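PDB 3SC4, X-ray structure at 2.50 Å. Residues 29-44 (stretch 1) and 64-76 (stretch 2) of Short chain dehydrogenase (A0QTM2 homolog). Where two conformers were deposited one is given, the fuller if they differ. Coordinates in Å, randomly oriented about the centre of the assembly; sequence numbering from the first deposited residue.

Stretch 1 (29-44) VAADGANVALVAKSAE
Stretch 2 (64-76) GGQALPIVGDIRD

Stretches 1 and 2 pair as neighbouring parallel β-strands, 35-40 and 66-71, whose axes approach to 4.7 Å at 17°; the contact buries 850 Å². Stretch 1 enters through the end of a helix, where a type I turn from Ala30 to Gly33 is closed by Gly33 N to Ala30 O (2.7 Å). Gly33, at phi/psi 87/35, adopts a conformation suited to glycine, and its CA lies 3.5 Å from Gly64 O in a CA-H···O contact. Gly65 packs against the residues from Ala30 to Ala34, its CA 3.1 Å from Ala34 O; a CB there would clash with Ala34 O and Ala30 CB.

The ladder begins as Gln66 N donates to Ala34 O (3.1 Å). Asn35 (chi1 m) pairs with Gln66, placing its OD1 3.5 Å from Gln66 CB. Val36 (t), opposite Ala67, donates its N to Gln66 O (2.9 Å) and accepts Leu68 N at its O (3.0 Å). Ala37 pairs with Leu68 on the same sheet face as Asn35, and its small CB leaves Ile70 CD1 at 4.1 Å. Leu38 (p, t), facing the other way beside Pro69, bonds through N to Leu68 O (3.1 Å) and through O to Ile70 N (2.8 Å). Pro69 has no amide hydrogen, but its nitrogen is not called upon by this ladder. Buried Val39 (p) pairs with Ile70 (m, t), CG2 to CG2 4.4 Å. Val39 CG2 also lies 3.6 Å from Gly72 O, and a CB on Gly72 would sit tightly against that methyl. Ala40, paired with Val71, ends the ladder: its N donates to Ile70 O (3.1 Å) and its O accepts Gly72 N (2.6 Å).

Beyond the strand, Lys41 (chi1 t, chi2 146°, chi3 149°, chi4 p) brings CD within 3.5 Å of Asp73 OD2, while NZ remains 4.1 Å from that oxygen, beyond a salt bridge. Finally, Ala43 CB covers Val71 CG2 at 3.8 Å.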

ATOM      1  N   VAL B  29      12.881 -24.258  10.263  1.00 28.70           N
ATOM      2  CA  VAL B  29      12.097 -24.249  11.488  1.00 28.85           C
ATOM      3  C   VAL B  29      11.724 -25.685  11.880  1.00 29.86           C
ATOM      4  O   VAL B  29      11.796 -26.048  13.038  1.00 30.70           O
ATOM      5  CB  VAL B  29      10.852 -23.354  11.324  1.00 27.97           C
ATOM      6  CG1 VAL B  29       9.978 -23.431  12.547  1.00 27.78           C
ATOM      7  CG2 VAL B  29      11.296 -21.915  11.060  1.00 25.67           C
ATOM      8  N   ALA B  30      11.327 -26.483  10.899  1.00 29.74           N
ATOM      9  CA  ALA B  30      11.034 -27.894  11.111  1.00 30.62           C
ATOM     10  C   ALA B  30      12.204 -28.640  11.739  1.00 31.37           C
ATOM     11  O   ALA B  30      11.989 -29.527  12.534  1.00 32.58           O
ATOM     12  CB  ALA B  30      10.637 -28.566   9.789  1.00 29.91           C
ATOM     13  N   ALA B  31      13.439 -28.277  11.393  1.00 31.49           N
ATOM     14  CA  ALA B  31      14.627 -29.035  11.829  1.00 32.28           C
ATOM     15  C   ALA B  31      14.831 -29.008  13.338  1.00 33.64           C
ATOM     16  O   ALA B  31      15.493 -29.890  13.879  1.00 35.01           O
ATOM     17  CB  ALA B  31      15.885 -28.528  11.128  1.00 31.83           C
ATOM     18  N   ASP B  32      14.264 -27.997  14.007  1.00 33.19           N
ATOM     19  CA  ASP B  32      14.249 -27.923  15.461  1.00 33.82           C
ATOM     20  C   ASP B  32      13.132 -28.786  16.078  1.00 34.92           C
ATOM     21  O   ASP B  32      12.991 -28.846  17.298  1.00 36.01           O
ATOM     22  CB  ASP B  32      14.054 -26.461  15.905  1.00 33.36           C
ATOM     23  CG  ASP B  32      15.356 -25.644  15.924  1.00 32.71           C
ATOM     24  OD1 ASP B  32      16.372 -26.102  15.359  1.00 32.01           O
ATOM     25  OD2 ASP B  32      15.338 -24.532  16.516  1.00 28.30           O
ATOM     26  N   GLY B  33      12.321 -29.444  15.260  1.00 34.94           N
ATOM     27  CA  GLY B  33      11.185 -30.223  15.781  1.00 35.96           C
ATOM     28  C   GLY B  33       9.916 -29.404  15.957  1.00 35.70           C
ATOM     29  O   GLY B  33       9.139 -29.627  16.899  1.00 36.80           O
ATOM     30  N   ALA B  34       9.712 -28.452  15.042  1.00 34.01           N
ATOM     31  CA  ALA B  34       8.571 -27.538  15.086  1.00 33.24           C
ATOM     32  C   ALA B  34       7.434 -28.108  14.254  1.00 32.62           C
ATOM     33  O   ALA B  34       7.649 -28.982  13.416  1.00 32.31           O
ATOM     34  CB  ALA B  34       8.973 -26.156  14.540  1.00 31.89           C
ATOM     35  N   ASN B  35       6.231 -27.606  14.504  1.00 32.17           N
ATOM     36  CA  ASN B  35       5.089 -27.845  13.627  1.00 31.97           C
ATOM     37  C   ASN B  35       4.988 -26.707  12.593  1.00 30.32           C
ATOM     38  O   ASN B  35       5.286 -25.553  12.904  1.00 29.34           O
ATOM     39  CB  ASN B  35       3.802 -27.955  14.437  1.00 32.74           C
ATOM     40  CG  ASN B  35       3.961 -28.847  15.675  1.00 34.64           C
ATOM     41  OD1 ASN B  35       4.600 -29.906  15.633  1.00 33.14           O
ATOM     42  ND2 ASN B  35       3.400 -28.394  16.792  1.00 33.99           N
ATOM     43  N   VAL B  36       4.606 -27.053  11.363  1.00 29.50           N
ATOM     44  CA  VAL B  36       4.452 -26.088  10.300  1.00 27.89           C
ATOM     45  C   VAL B  36       3.192 -26.371   9.496  1.00 28.00           C
ATOM     46  O   VAL B  36       3.079 -27.399   8.867  1.00 28.83           O
ATOM     47  CB  VAL B  36       5.633 -26.148   9.331  1.00 27.50           C
ATOM     48  CG1 VAL B  36       5.398 -25.185   8.148  1.00 26.01           C
ATOM     49  CG2 VAL B  36       6.933 -25.822  10.048  1.00 26.42           C
ATOM     50  N   ALA B  37       2.237 -25.457   9.528  1.00 27.79           N
ATOM     51  CA  ALA B  37       1.081 -25.511   8.636  1.00 27.60           C
ATOM     52  C   ALA B  37       1.393 -24.616   7.458  1.00 26.43           C
ATOM     53  O   ALA B  37       1.911 -23.514   7.639  1.00 25.59           O
ATOM     54  CB  ALA B  37      -0.189 -25.036   9.346  1.00 28.00           C
ATOM     55  N   LEU B  38       1.122 -25.106   6.253  1.00 26.81           N
ATOM     56  CA  LEU B  38       1.424 -24.368   5.034  1.00 25.87           C
ATOM     57  C   LEU B  38       0.166 -24.343   4.197  1.00 26.43           C
ATOM     58  O   LEU B  38      -0.508 -25.367   4.040  1.00 26.78           O
ATOM     59  CB  LEU B  38       2.612 -24.972   4.269  1.00 25.68           C
ATOM     60  CG  LEU B  38       2.679 -26.458   3.857  1.00 25.87           C
ATOM     61  CD1 LEU B  38       3.833 -26.683   2.907  1.00 25.56           C
ATOM     62  CD2 LEU B  38       2.851 -27.363   5.021  1.00 25.72           C
ATOM     63  N   VAL B  39      -0.176 -23.158   3.706  1.00 26.43           N
ATOM     64  CA  VAL B  39      -1.395 -22.983   2.932  1.00 27.53           C
ATOM     65  C   VAL B  39      -1.054 -22.548   1.493  1.00 27.47           C
ATOM     66  O   VAL B  39      -0.261 -21.619   1.305  1.00 28.08           O
ATOM     67  CB  VAL B  39      -2.344 -21.986   3.634  1.00 27.16           C
ATOM     68  CG1 VAL B  39      -1.762 -20.576   3.611  1.00 26.27           C
ATOM     69  CG2 VAL B  39      -3.711 -22.009   2.996  1.00 26.74           C
ATOM     70  N   ALA B  40      -1.620 -23.231   0.496  1.00 28.20           N
ATOM     71  CA  ALA B  40      -1.528 -22.814  -0.922  1.00 28.56           C
ATOM     72  C   ALA B  40      -2.870 -22.969  -1.650  1.00 30.20           C
ATOM     73  O   ALA B  40      -3.769 -23.669  -1.179  1.00 31.20           O
ATOM     74  CB  ALA B  40      -0.448 -23.590  -1.649  1.00 27.73           C
ATOM     75  N   LYS B  41      -2.992 -22.309  -2.795  1.00 31.37           N
ATOM     76  CA  LYS B  41      -4.235 -22.247  -3.531  1.00 33.35           C
ATOM     77  C   LYS B  41      -4.637 -23.599  -4.092  1.00 35.01           C
ATOM     78  O   LYS B  41      -5.814 -23.962  -4.041  1.00 35.70           O
ATOM     79  CB  LYS B  41      -4.145 -21.225  -4.672  1.00 33.66           C
ATOM     80  CG  LYS B  41      -5.366 -21.272  -5.662  1.00 37.52           C
ATOM     81  CD  LYS B  41      -5.740 -19.885  -6.234  1.00 40.24           C
ATOM     82  CE  LYS B  41      -6.349 -19.950  -7.673  1.00 43.28           C
ATOM     83  NZ  LYS B  41      -7.729 -20.503  -7.771  1.00 44.32           N
ATOM     84  N   SER B  42      -3.659 -24.337  -4.610  1.00 35.97           N
ATOM     85  CA  SER B  42      -3.897 -25.628  -5.263  1.00 37.84           C
ATOM     86  C   SER B  42      -2.841 -26.648  -4.819  1.00 38.21           C
ATOM     87  O   SER B  42      -1.741 -26.288  -4.396  1.00 37.93           O
ATOM     88  CB  SER B  42      -3.890 -25.462  -6.802  1.00 38.23           C
ATOM     89  OG  SER B  42      -4.073 -26.702  -7.497  1.00 41.45           O
ATOM     90  N   ALA B  43      -3.208 -27.915  -4.921  1.00 39.50           N
ATOM     91  CA  ALA B  43      -2.369 -29.038  -4.573  1.00 40.23           C
ATOM     92  C   ALA B  43      -1.854 -29.751  -5.834  1.00 40.94           C
ATOM     93  O   ALA B  43      -1.050 -30.687  -5.737  1.00 41.66           O
ATOM     94  CB  ALA B  43      -3.182 -30.020  -3.735  1.00 41.50           C
ATOM     95  N   GLU B  44      -2.341 -29.342  -7.007  1.00 41.00           N
ATOM     96  CA  GLU B  44      -1.921 -29.961  -8.274  1.00 41.33           C
ATOM     97  C   GLU B  44      -0.499 -29.501  -8.629  1.00 39.54           C
ATOM     98  O   GLU B  44      -0.196 -28.327  -8.573  1.00 37.71           O
ATOM     99  CB  GLU B  44      -2.885 -29.600  -9.421  1.00 42.25           C
ATOM    100  N   GLY B  64      12.506 -33.100  10.326  1.00 39.93           N
ATOM    101  CA  GLY B  64      12.287 -33.380  11.763  1.00 40.91           C
ATOM    102  C   GLY B  64      11.041 -32.774  12.390  1.00 40.82           C
ATOM    103  O   GLY B  64      10.831 -32.872  13.599  1.00 41.52           O
ATOM    104  N   GLY B  65      10.206 -32.141  11.573  1.00 39.98           N
ATOM    105  CA  GLY B  65       9.025 -31.447  12.074  1.00 39.26           C
ATOM    106  C   GLY B  65       7.767 -32.191  11.721  1.00 39.59           C
ATOM    107  O   GLY B  65       7.808 -33.286  11.146  1.00 39.91           O
ATOM    108  N   GLN B  66       6.643 -31.582  12.082  1.00 39.47           N
ATOM    109  CA  GLN B  66       5.322 -32.100  11.746  1.00 40.14           C
ATOM    110  C   GLN B  66       4.716 -31.114  10.738  1.00 37.94           C
ATOM    111  O   GLN B  66       4.858 -29.899  10.888  1.00 37.15           O
ATOM    112  CB  GLN B  66       4.474 -32.255  13.019  1.00 41.75           C
ATOM    113  CG  GLN B  66       4.316 -33.695  13.572  1.00 46.76           C
ATOM    114  CD  GLN B  66       5.637 -34.527  13.652  1.00 52.51           C
ATOM    115  OE1 GLN B  66       6.543 -34.234  14.459  1.00 54.28           O
ATOM    116  NE2 GLN B  66       5.721 -35.588  12.825  1.00 53.57           N
ATOM    117  N   ALA B  67       4.079 -31.638   9.695  1.00 36.89           N
ATOM    118  CA  ALA B  67       3.570 -30.813   8.606  1.00 35.19           C
ATOM    119  C   ALA B  67       2.064 -30.927   8.485  1.00 35.06           C
ATOM    120  O   ALA B  67       1.495 -31.989   8.690  1.00 36.08           O
ATOM    121  CB  ALA B  67       4.229 -31.186   7.285  1.00 34.57           C
ATOM    122  N   LEU B  68       1.427 -29.810   8.147  1.00 33.67           N
ATOM    123  CA  LEU B  68      -0.007 -29.777   7.904  1.00 33.42           C
ATOM    124  C   LEU B  68      -0.234 -28.989   6.615  1.00 31.84           C
ATOM    125  O   LEU B  68      -0.411 -27.778   6.645  1.00 30.90           O
ATOM    126  CB  LEU B  68      -0.744 -29.142   9.086  1.00 33.37           C
ATOM    127  CG  LEU B  68      -2.265 -29.174   8.958  1.00 33.65           C
ATOM    128  CD1 LEU B  68      -2.798 -30.612   9.007  1.00 34.07           C
ATOM    129  CD2 LEU B  68      -2.899 -28.302  10.040  1.00 31.89           C
ATOM    130  N   PRO B  69      -0.197 -29.677   5.472  1.00 31.15           N
ATOM    131  CA  PRO B  69      -0.485 -28.982   4.231  1.00 30.01           C
ATOM    132  C   PRO B  69      -1.963 -28.711   4.149  1.00 29.98           C
ATOM    133  O   PRO B  69      -2.745 -29.591   4.430  1.00 31.31           O
ATOM    134  CB  PRO B  69      -0.080 -29.995   3.165  1.00 30.91           C
ATOM    135  CG  PRO B  69      -0.319 -31.349   3.826  1.00 31.90           C
ATOM    136  CD  PRO B  69       0.006 -31.125   5.277  1.00 32.10           C
ATOM    137  N   ILE B  70      -2.332 -27.493   3.781  1.00 28.92           N
ATOM    138  CA  ILE B  70      -3.732 -27.073   3.701  1.00 28.57           C
ATOM    139  C   ILE B  70      -3.948 -26.430   2.327  1.00 28.11           C
ATOM    140  O   ILE B  70      -3.187 -25.548   1.912  1.00 25.80           O
ATOM    141  CB  ILE B  70      -4.042 -26.032   4.797  1.00 27.84           C
ATOM    142  CG1 ILE B  70      -3.684 -26.617   6.164  1.00 28.46           C
ATOM    143  CG2 ILE B  70      -5.499 -25.585   4.739  1.00 27.19           C
ATOM    144  CD1 ILE B  70      -3.683 -25.645   7.295  1.00 28.11           C
ATOM    145  N   VAL B  71      -4.971 -26.891   1.620  1.00 29.37           N
ATOM    146  CA  VAL B  71      -5.420 -26.217   0.417  1.00 29.66           C
ATOM    147  C   VAL B  71      -6.289 -25.015   0.780  1.00 29.97           C
ATOM    148  O   VAL B  71      -7.306 -25.161   1.464  1.00 30.65           O
ATOM    149  CB  VAL B  71      -6.222 -27.144  -0.475  1.00 31.06           C
ATOM    150  CG1 VAL B  71      -7.007 -26.328  -1.533  1.00 30.55           C
ATOM    151  CG2 VAL B  71      -5.282 -28.162  -1.112  1.00 30.61           C
ATOM    152  N   GLY B  72      -5.876 -23.827   0.331  1.00 29.18           N
ATOM    153  CA  GLY B  72      -6.683 -22.628   0.516  1.00 28.99           C
ATOM    154  C   GLY B  72      -6.185 -21.415  -0.237  1.00 27.77           C
ATOM    155  O   GLY B  72      -5.029 -21.110  -0.221  1.00 26.31           O
ATOM    156  N   ASP B  73      -7.101 -20.716  -0.877  1.00 29.19           N
ATOM    157  CA  ASP B  73      -6.808 -19.481  -1.598  1.00 28.95           C
ATOM    158  C   ASP B  73      -6.693 -18.313  -0.604  1.00 28.28           C
ATOM    159  O   ASP B  73      -7.685 -17.888   0.007  1.00 28.49           O
ATOM    160  CB  ASP B  73      -7.914 -19.222  -2.644  1.00 29.39           C
ATOM    161  CG  ASP B  73      -7.558 -18.105  -3.620  1.00 29.29           C
ATOM    162  OD1 ASP B  73      -6.581 -17.375  -3.351  1.00 28.47           O
ATOM    163  OD2 ASP B  73      -8.258 -17.952  -4.645  1.00 30.19           O
ATOM    164  N   ILE B  74      -5.486 -17.791  -0.457  1.00 27.68           N
ATOM    165  CA  ILE B  74      -5.225 -16.637   0.425  1.00 28.10           C
ATOM    166  C   ILE B  74      -6.073 -15.400   0.075  1.00 28.34           C
ATOM    167  O   ILE B  74      -6.169 -14.479   0.869  1.00 27.39           O
ATOM    168  CB  ILE B  74      -3.751 -16.226   0.318  1.00 27.57           C
ATOM    169  CG1 ILE B  74      -3.368 -15.147   1.320  1.00 26.89           C
ATOM    170  CG2 ILE B  74      -3.444 -15.712  -1.114  1.00 27.62           C
ATOM    171  CD1 ILE B  74      -1.837 -14.883   1.335  1.00 25.34           C
ATOM    172  N   ARG B  75      -6.632 -15.372  -1.135  1.00 29.36           N
ATOM    173  CA  ARG B  75      -7.489 -14.273  -1.553  0.50 29.79           C
ATOM    174  C   ARG B  75      -8.920 -14.476  -1.092  1.00 30.72           C
ATOM    175  O   ARG B  75      -9.726 -13.567  -1.198  1.00 31.58           O
ATOM    176  CB  ARG B  75      -7.439 -14.085  -3.071  0.50 30.01           C
ATOM    177  CG  ARG B  75      -6.239 -13.269  -3.543  0.50 29.97           C
ATOM    178  CD  ARG B  75      -6.053 -13.400  -5.044  0.50 31.65           C
ATOM    179  NE  ARG B  75      -6.126 -14.790  -5.492  0.50 33.62           N
ATOM    180  CZ  ARG B  75      -6.383 -15.148  -6.744  0.50 36.16           C
ATOM    181  NH1 ARG B  75      -6.594 -14.219  -7.669  0.50 37.56           N
ATOM    182  NH2 ARG B  75      -6.439 -16.425  -7.078  0.50 36.70           N
ATOM    183  N   ASP B  76      -9.229 -15.663  -0.563  1.00 31.27           N
ATOM    184  CA  ASP B  76     -10.558 -15.959  -0.023  1.00 31.88           C
ATOM    185  C   ASP B  76     -10.423 -15.950   1.489  1.00 31.06           C
ATOM    186  O   ASP B  76      -9.724 -16.784   2.067  1.00 30.94           O
ATOM    187  CB  ASP B  76     -11.049 -17.308  -0.564  1.00 33.25           C
ATOM    188  CG  ASP B  76     -12.376 -17.766   0.030  1.00 35.32           C
ATOM    189  OD1 ASP B  76     -12.905 -17.136   0.961  1.00 35.77           O
ATOM    190  OD2 ASP B  76     -12.884 -18.808  -0.440  1.00 39.56           O
TER